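Local coordinates for McyG protein (Microcystis aeruginosa PCC 7806, PDB 4R0M) that binds phenylalanyl-adenylate in its adenylation domain and probably activates a carboxylic acid substrate for its carrier domain in microcystin synthesis, at residues 456-461 against 504-509; 498-503 against 518-523. One frame throughout, in Å; residues are numbered along the deposited sequence.

Interaction 1: 456-461 against 504-509; sequences IEELEG and RSHVTQ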
ATOM      1  N   ILE A 456      -7.107 -20.185  -7.631  1.00 40.91           N
ATOM      2  CA  ILE A 456      -5.861 -20.909  -7.371  1.00 41.46           C
ATOM      3  C   ILE A 456      -5.604 -21.027  -5.868  1.00 42.16           C
ATOM      4  O   ILE A 456      -5.230 -22.095  -5.380  1.00 43.01           O
ATOM      5  CB  ILE A 456      -4.652 -20.221  -8.050  1.00 41.04           C
ATOM      6  CG1 ILE A 456      -4.812 -20.226  -9.571  1.00 40.87           C
ATOM      7  CG2 ILE A 456      -3.344 -20.906  -7.667  1.00 41.04           C
ATOM      8  CD1 ILE A 456      -4.117 -19.071 -10.261  1.00 40.69           C
ATOM      9  N   GLU A 457      -5.825 -19.933  -5.143  1.00 42.86           N
ATOM     10  CA  GLU A 457      -5.498 -19.870  -3.715  1.00 43.42           C
ATOM     11  C   GLU A 457      -6.446 -20.666  -2.811  1.00 43.56           C
ATOM     12  O   GLU A 457      -6.164 -20.853  -1.628  1.00 43.74           O
ATOM     13  CB  GLU A 457      -5.353 -18.416  -3.253  1.00 43.30           C
ATOM     14  CG  GLU A 457      -4.086 -17.755  -3.779  1.00 44.14           C
ATOM     15  CD  GLU A 457      -3.874 -16.336  -3.279  1.00 44.93           C
ATOM     16  OE1 GLU A 457      -4.848 -15.696  -2.829  1.00 46.27           O
ATOM     17  OE2 GLU A 457      -2.721 -15.857  -3.348  1.00 44.44           O
ATOM     18  N   GLU A 458      -7.554 -21.146  -3.377  1.00 44.24           N
ATOM     19  CA  GLU A 458      -8.454 -22.069  -2.678  1.00 45.13           C
ATOM     20  C   GLU A 458      -7.803 -23.436  -2.471  1.00 45.79           C
ATOM     21  O   GLU A 458      -8.123 -24.147  -1.515  1.00 45.70           O
ATOM     22  CB  GLU A 458      -9.754 -22.259  -3.463  1.00 45.58           C
ATOM     23  CG  GLU A 458     -10.648 -21.031  -3.551  1.00 46.12           C
ATOM     24  CD  GLU A 458     -11.759 -21.190  -4.575  1.00 46.95           C
ATOM     25  OE1 GLU A 458     -11.983 -22.323  -5.056  1.00 47.18           O
ATOM     26  OE2 GLU A 458     -12.411 -20.177  -4.905  1.00 47.89           O
ATOM     27  N   LEU A 459      -6.891 -23.796  -3.372  1.00 46.00           N
ATOM     28  CA  LEU A 459      -6.273 -25.121  -3.375  1.00 46.93           C
ATOM     29  C   LEU A 459      -5.280 -25.343  -2.242  1.00 47.09           C
ATOM     30  O   LEU A 459      -4.493 -24.457  -1.901  1.00 46.81           O
ATOM     31  CB  LEU A 459      -5.583 -25.390  -4.716  1.00 47.33           C
ATOM     32  CG  LEU A 459      -6.455 -25.514  -5.965  1.00 47.25           C
ATOM     33  CD1 LEU A 459      -5.602 -25.312  -7.208  1.00 47.51           C
ATOM     34  CD2 LEU A 459      -7.172 -26.856  -6.005  1.00 48.04           C
ATOM     35  N   GLU A 460      -5.330 -26.545  -1.673  1.00 48.94           N
ATOM     36  CA  GLU A 460      -4.355 -27.004  -0.692  1.00 50.34           C
ATOM     37  C   GLU A 460      -2.964 -27.055  -1.325  1.00 50.44           C
ATOM     38  O   GLU A 460      -2.794 -27.590  -2.425  1.00 51.16           O
ATOM     39  CB  GLU A 460      -4.761 -28.388  -0.166  1.00 52.66           C
ATOM     40  CG  GLU A 460      -3.734 -29.079   0.721  1.00 55.30           C
ATOM     41  CD  GLU A 460      -3.488 -28.342   2.024  1.00 57.92           C
ATOM     42  OE1 GLU A 460      -4.430 -28.241   2.841  1.00 58.76           O
ATOM     43  OE2 GLU A 460      -2.349 -27.867   2.231  1.00 59.25           O
ATOM     44  N   GLY A 461      -1.980 -26.485  -0.631  1.00 49.19           N
ATOM     45  CA  GLY A 461      -0.600 -26.472  -1.115  1.00 47.60           C
ATOM     46  C   GLY A 461      -0.171 -25.170  -1.766  1.00 46.70           C
ATOM     47  O   GLY A 461       1.007 -24.989  -2.084  1.00 46.54           O
ATOM     48  N   ARG A 504      -3.468 -26.516 -12.653  1.00 44.93           N
ATOM     49  CA  ARG A 504      -3.904 -26.523 -14.052  1.00 43.92           C
ATOM     50  C   ARG A 504      -5.333 -27.042 -14.227  1.00 43.46           C
ATOM     51  O   ARG A 504      -6.140 -26.411 -14.913  1.00 43.07           O
ATOM     52  CB  ARG A 504      -2.941 -27.336 -14.921  1.00 43.08           C
ATOM     53  CG  ARG A 504      -2.995 -26.975 -16.399  1.00 42.62           C
ATOM     54  CD  ARG A 504      -2.152 -27.908 -17.261  1.00 42.07           C
ATOM     55  NE  ARG A 504      -0.810 -28.147 -16.722  1.00 41.20           N
ATOM     56  CZ  ARG A 504       0.234 -27.338 -16.890  1.00 40.64           C
ATOM     57  NH1 ARG A 504       0.114 -26.211 -17.578  1.00 40.31           N
ATOM     58  NH2 ARG A 504       1.406 -27.659 -16.360  1.00 41.24           N
ATOM     59  N   SER A 505      -5.639 -28.179 -13.603  1.00 43.37           N
ATOM     60  CA  SER A 505      -6.967 -28.788 -13.720  1.00 44.86           C
ATOM     61  C   SER A 505      -8.057 -27.936 -13.067  1.00 45.27           C
ATOM     62  O   SER A 505      -9.107 -27.703 -13.670  1.00 45.64           O
ATOM     63  CB  SER A 505      -6.975 -30.210 -13.154  1.00 45.29           C
ATOM     64  OG  SER A 505      -6.584 -30.223 -11.794  1.00 46.73           O
ATOM     65  N   HIS A 506      -7.794 -27.456 -11.852  1.00 45.55           N
ATOM     66  CA  HIS A 506      -8.744 -26.611 -11.122  1.00 45.60           C
ATOM     67  C   HIS A 506      -9.090 -25.347 -11.866  1.00 44.88           C
ATOM     68  O   HIS A 506     -10.242 -24.911 -11.845  1.00 45.36           O
ATOM     69  CB  HIS A 506      -8.218 -26.287  -9.729  1.00 46.92           C
ATOM     70  CG  HIS A 506      -9.285 -25.826  -8.766  1.00 48.12           C
ATOM     71  ND1 HIS A 506      -9.436 -24.536  -8.413  1.00 48.57           N
ATOM     72  CD2 HIS A 506     -10.267 -26.540  -8.079  1.00 48.29           C
ATOM     73  CE1 HIS A 506     -10.460 -24.426  -7.544  1.00 48.63           C
ATOM     74  NE2 HIS A 506     -10.969 -25.653  -7.343  1.00 48.76           N
ATOM     75  N   VAL A 507      -8.101 -24.760 -12.542  1.00 43.86           N
ATOM     76  CA  VAL A 507      -8.318 -23.565 -13.369  1.00 43.00           C
ATOM     77  C   VAL A 507      -9.157 -23.869 -14.618  1.00 43.32           C
ATOM     78  O   VAL A 507     -10.027 -23.075 -14.988  1.00 43.07           O
ATOM     79  CB  VAL A 507      -6.983 -22.868 -13.742  1.00 42.12           C
ATOM     80  CG1 VAL A 507      -7.191 -21.791 -14.802  1.00 41.40           C
ATOM     81  CG2 VAL A 507      -6.341 -22.256 -12.506  1.00 41.55           C
ATOM     82  N   THR A 508      -8.903 -25.016 -15.254  1.00 44.09           N
ATOM     83  CA  THR A 508      -9.663 -25.420 -16.449  1.00 44.86           C
ATOM     84  C   THR A 508     -11.118 -25.723 -16.115  1.00 44.20           C
ATOM     85  O   THR A 508     -12.023 -25.303 -16.837  1.00 43.45           O
ATOM     86  CB  THR A 508      -9.057 -26.649 -17.169  1.00 46.11           C
ATOM     87  OG1 THR A 508      -8.950 -27.751 -16.258  1.00 48.15           O
ATOM     88  CG2 THR A 508      -7.699 -26.336 -17.718  1.00 45.35           C
ATOM     89  N   GLN A 509     -11.326 -26.448 -15.016  1.00 44.46           N
ATOM     90  CA  GLN A 509     -12.663 -26.833 -14.563  1.00 45.35           C
ATOM     91  C   GLN A 509     -13.575 -25.634 -14.313  1.00 46.31           C
ATOM     92  O   GLN A 509     -14.775 -25.702 -14.581  1.00 47.24           O
ATOM     93  CB  GLN A 509     -12.585 -27.690 -13.292  1.00 45.47           C
ATOM     94  CG  GLN A 509     -11.947 -29.066 -13.467  1.00 45.50           C
ATOM     95  CD  GLN A 509     -12.758 -30.013 -14.338  1.00 45.90           C
ATOM     96  OE1 GLN A 509     -13.971 -29.859 -14.496  1.00 46.46           O
ATOM     97  NE2 GLN A 509     -12.086 -31.007 -14.904  1.00 45.18           N
TER

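Interaction 2: 498-503 against 518-523; sequences KVVRKI and VIPLER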
ATOM      1  N   LYS A 498       3.255 -31.688  -7.111  1.00 72.98           N
ATOM      2  CA  LYS A 498       1.916 -32.277  -7.154  1.00 71.61           C
ATOM      3  C   LYS A 498       0.849 -31.201  -7.334  1.00 69.15           C
ATOM      4  O   LYS A 498      -0.180 -31.438  -7.974  1.00 68.43           O
ATOM      5  CB  LYS A 498       1.634 -33.075  -5.877  1.00 73.83           C
ATOM      6  CG  LYS A 498       2.613 -34.208  -5.598  1.00 75.97           C
ATOM      7  CD  LYS A 498       2.358 -34.829  -4.231  1.00 77.25           C
ATOM      8  CE  LYS A 498       3.439 -35.831  -3.851  1.00 77.65           C
ATOM      9  NZ  LYS A 498       3.389 -37.073  -4.675  1.00 77.47           N
ATOM     10  N   VAL A 499       1.107 -30.022  -6.770  1.00 65.88           N
ATOM     11  CA  VAL A 499       0.163 -28.903  -6.831  1.00 62.66           C
ATOM     12  C   VAL A 499       0.116 -28.225  -8.201  1.00 60.07           C
ATOM     13  O   VAL A 499      -0.907 -27.645  -8.564  1.00 58.84           O
ATOM     14  CB  VAL A 499       0.396 -27.859  -5.707  1.00 62.72           C
ATOM     15  CG1 VAL A 499       0.012 -28.436  -4.351  1.00 62.66           C
ATOM     16  CG2 VAL A 499       1.835 -27.369  -5.691  1.00 62.84           C
ATOM     17  N   VAL A 500       1.216 -28.305  -8.953  1.00 57.44           N
ATOM     18  CA  VAL A 500       1.278 -27.775 -10.322  1.00 55.25           C
ATOM     19  C   VAL A 500       0.161 -28.378 -11.175  1.00 54.79           C
ATOM     20  O   VAL A 500      -0.610 -27.652 -11.812  1.00 53.73           O
ATOM     21  CB  VAL A 500       2.651 -28.042 -10.984  1.00 54.22           C
ATOM     22  CG1 VAL A 500       2.643 -27.629 -12.450  1.00 52.38           C
ATOM     23  CG2 VAL A 500       3.761 -27.320 -10.235  1.00 53.95           C
ATOM     24  N   ARG A 501       0.078 -29.707 -11.164  1.00 54.76           N
ATOM     25  CA  ARG A 501      -0.969 -30.440 -11.867  1.00 55.35           C
ATOM     26  C   ARG A 501      -2.347 -30.068 -11.317  1.00 53.82           C
ATOM     27  O   ARG A 501      -3.298 -29.867 -12.075  1.00 53.08           O
ATOM     28  CB  ARG A 501      -0.733 -31.947 -11.735  1.00 57.60           C
ATOM     29  CG  ARG A 501      -1.375 -32.781 -12.832  1.00 59.89           C
ATOM     30  CD  ARG A 501      -1.270 -34.277 -12.554  1.00 61.79           C
ATOM     31  NE  ARG A 501       0.099 -34.795 -12.638  1.00 62.54           N
ATOM     32  CZ  ARG A 501       0.738 -35.080 -13.773  1.00 63.01           C
ATOM     33  NH1 ARG A 501       0.152 -34.887 -14.948  1.00 63.67           N
ATOM     34  NH2 ARG A 501       1.977 -35.551 -13.733  1.00 62.68           N
ATOM     35  N   LYS A 502      -2.432 -29.961  -9.993  1.00 53.05           N
ATOM     36  CA  LYS A 502      -3.670 -29.620  -9.300  1.00 51.87           C
ATOM     37  C   LYS A 502      -4.160 -28.210  -9.637  1.00 50.01           C
ATOM     38  O   LYS A 502      -5.366 -27.960  -9.658  1.00 50.36           O
ATOM     39  CB  LYS A 502      -3.476 -29.769  -7.792  1.00 54.18           C
ATOM     40  CG  LYS A 502      -4.709 -30.251  -7.044  1.00 56.53           C
ATOM     41  CD  LYS A 502      -4.333 -30.902  -5.718  1.00 58.09           C
ATOM     42  CE  LYS A 502      -3.694 -32.269  -5.921  1.00 58.77           C
ATOM     43  NZ  LYS A 502      -3.101 -32.810  -4.667  1.00 59.69           N
ATOM     44  N   ILE A 503      -3.223 -27.301  -9.905  1.00 47.59           N
ATOM     45  CA  ILE A 503      -3.549 -25.925 -10.289  1.00 46.08           C
ATOM     46  C   ILE A 503      -4.138 -25.867 -11.702  1.00 45.36           C
ATOM     47  O   ILE A 503      -5.188 -25.257 -11.914  1.00 44.90           O
ATOM     48  CB  ILE A 503      -2.331 -24.975 -10.148  1.00 45.32           C
ATOM     49  CG1 ILE A 503      -1.997 -24.758  -8.669  1.00 45.53           C
ATOM     50  CG2 ILE A 503      -2.602 -23.628 -10.809  1.00 44.77           C
ATOM     51  CD1 ILE A 503      -0.604 -24.225  -8.408  1.00 45.36           C
ATOM     52  N   VAL A 518       2.893 -23.228 -15.165  1.00 42.06           N
ATOM     53  CA  VAL A 518       2.657 -23.021 -13.738  1.00 42.26           C
ATOM     54  C   VAL A 518       3.988 -23.160 -13.007  1.00 42.43           C
ATOM     55  O   VAL A 518       4.529 -24.262 -12.885  1.00 42.46           O
ATOM     56  CB  VAL A 518       1.617 -24.010 -13.159  1.00 42.87           C
ATOM     57  CG1 VAL A 518       1.361 -23.723 -11.687  1.00 41.85           C
ATOM     58  CG2 VAL A 518       0.310 -23.941 -13.934  1.00 42.54           C
ATOM     59  N   ILE A 519       4.509 -22.035 -12.521  1.00 43.13           N
ATOM     60  CA  ILE A 519       5.854 -21.982 -11.950  1.00 42.58           C
ATOM     61  C   ILE A 519       5.852 -21.752 -10.434  1.00 43.24           C
ATOM     62  O   ILE A 519       5.428 -20.692  -9.962  1.00 42.96           O
ATOM     63  CB  ILE A 519       6.715 -20.891 -12.625  1.00 42.06           C
ATOM     64  CG1 ILE A 519       6.551 -20.934 -14.151  1.00 41.55           C
ATOM     65  CG2 ILE A 519       8.175 -21.045 -12.218  1.00 42.09           C
ATOM     66  CD1 ILE A 519       6.707 -19.591 -14.831  1.00 40.85           C
ATOM     67  N   PRO A 520       6.329 -22.751  -9.667  1.00 43.81           N
ATOM     68  CA  PRO A 520       6.554 -22.598  -8.231  1.00 44.30           C
ATOM     69  C   PRO A 520       7.703 -21.634  -7.964  1.00 45.61           C
ATOM     70  O   PRO A 520       8.672 -21.591  -8.729  1.00 46.32           O
ATOM     71  CB  PRO A 520       6.944 -24.010  -7.778  1.00 44.39           C
ATOM     72  CG  PRO A 520       6.433 -24.919  -8.843  1.00 44.08           C
ATOM     73  CD  PRO A 520       6.572 -24.134 -10.110  1.00 44.00           C
ATOM     74  N   LEU A 521       7.586 -20.863  -6.888  1.00 46.33           N
ATOM     75  CA  LEU A 521       8.605 -19.887  -6.529  1.00 46.87           C
ATOM     76  C   LEU A 521       8.894 -19.845  -5.039  1.00 47.34           C
ATOM     77  O   LEU A 521       7.994 -20.012  -4.211  1.00 46.88           O
ATOM     78  CB  LEU A 521       8.214 -18.492  -7.021  1.00 46.87           C
ATOM     79  CG  LEU A 521       8.741 -18.077  -8.393  1.00 47.13           C
ATOM     80  CD1 LEU A 521       8.033 -16.819  -8.869  1.00 46.95           C
ATOM     81  CD2 LEU A 521      10.250 -17.863  -8.352  1.00 47.21           C
ATOM     82  N   GLU A 522      10.165 -19.634  -4.709  1.00 48.22           N
ATOM     83  CA  GLU A 522      10.578 -19.376  -3.335  1.00 49.19           C
ATOM     84  C   GLU A 522       9.996 -18.038  -2.891  1.00 48.65           C
ATOM     85  O   GLU A 522      10.021 -17.060  -3.644  1.00 46.94           O
ATOM     86  CB  GLU A 522      12.110 -19.394  -3.187  1.00 50.12           C
ATOM     87  CG  GLU A 522      12.899 -18.919  -4.402  1.00 50.61           C
ATOM     88  CD  GLU A 522      13.058 -19.992  -5.473  1.00 51.35           C
ATOM     89  OE1 GLU A 522      12.591 -19.761  -6.611  1.00 51.10           O
ATOM     90  OE2 GLU A 522      13.640 -21.064  -5.182  1.00 50.30           O
ATOM     91  N   ARG A 523       9.461 -18.019  -1.671  1.00 50.14           N
ATOM     92  CA  ARG A 523       8.743 -16.862  -1.122  1.00 50.55           C
ATOM     93  C   ARG A 523       9.531 -15.561  -1.249  1.00 49.26           C
ATOM     94  O   ARG A 523       8.956 -14.512  -1.543  1.00 49.69           O
ATOM     95  CB  ARG A 523       8.365 -17.100   0.346  1.00 52.35           C
ATOM     96  CG  ARG A 523       7.620 -18.402   0.609  1.00 54.05           C
ATOM     97  CD  ARG A 523       7.138 -18.525   2.048  1.00 56.03           C
ATOM     98  NE  ARG A 523       8.219 -18.401   3.030  1.00 58.74           N
ATOM     99  CZ  ARG A 523       8.343 -17.398   3.898  1.00 59.66           C
ATOM    100  NH1 ARG A 523       7.449 -16.416   3.929  1.00 60.21           N
ATOM    101  NH2 ARG A 523       9.363 -17.379   4.746  1.00 60.48           N
TER

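Interaction 1: 456-461 against 504-509
Leu459 lays its branched end over one face of the His506 imidazole in a CH-pi contact, and these two residues have the most area buried between 456-461 and 504-509. Its CD2 stands 3.8 Å from the centroid of the His506 ring and is displaced toward the CG side. The line between them is 21° off the ring normal. The other methyl, CD1, lies 3.8 Å from His506 CB; both methyls are on the same side of the ring plane, CD2 over the face and CD1 by CB, and the two side chains lie alongside, pointing opposite ways. His506 gets there because its CG is anti to the backbone N (chi1 -161°), which swings the imidazole off the helix to the leucine.

The polar approach is looser. Extended beyond CG, Glu458 brings OE1 to the ring edge, in plane, 3.6 Å from His506 CE1, with the carboxylate turned 80° to the imidazole. No hydrogen bond forms, though the acid's negative charge could still favour a protonated ring. With an alanine at His506, the Leu459 methyls are likely to lose the flat surface they rest on, and Glu458 its neighbour.

Deeper in, the contact is purely aliphatic: Ile456 CG1 meets Val507 CG2 at 3.9 Å. Both residues also touch Ile484 of strand 479-486. Val507 reaches back to Leu452 and His506 to Thr455, so helix 498-511 packs beside helix 449-457 and the turn that follows it, on the same sheet.

Interaction 2: 498-503 against 518-523
Val518, at the start of 518-523, gives up more surface to this contact than any other residue, and it does so to two residues one helical turn apart, Val500 and Ile503. Its CB faces Val500 CG1 at 3.8 Å. Its CG1, anti to the backbone N (chi1 -178°), extends to the isoleucine instead, 3.9 Å from Ile503 CD1 and 4.1 Å from Ile503 CG2, so a single methyl touches both branches of that side chain.

Val500 uses both of its methyls. While CG1 is engaged with Val518, CG2 rests against the proline ring, 3.9 Å from Pro520 CG, the two side chains crossing at about a right angle. Val518 and Pro520, two apart on the strand, thus present their side chains to the same valine, whereas Ile519 between them points its CB away from the helix, and its side chain touches Phe543 and Ile552.

Every touching residue is buried and no hydrogen bond crosses the contact; its cohesion is all van der Waals packing. Phe486 of strand 479-486 adds an aromatic side to the cluster, touching Ile503, Val518 and Pro520. The axes of helix 498-503 and strand 518-520 run roughly antiparallel (148°) and approach to 8.8 Å. This is the return half of a beta-alpha-beta crossover: strand 479-486, helix 498-511, then strand 517-520 alongside and parallel to the first.

How the interactions relate
Interactions 1 and 2 lie on consecutive turns of helix 498-511, their centres about 10 Å apart and about 26 to 27 Å from the centre of the chain. Their segments alternate in sequence: 456-461, 498-503, 504-509, 518-523. The first half of the helix is fixed to edge strand 517-520, the second half to the end of helix 449-457, and both contacts back onto strand 479-486 of the three-stranded sheet. They meet directly, Leu459 CD1 lying 3.8 Å from Ile503 CA. Together they knit a compact C-terminal alpha/beta unit, consistent with the small mobile subdomain of ANL adenylating enzymes.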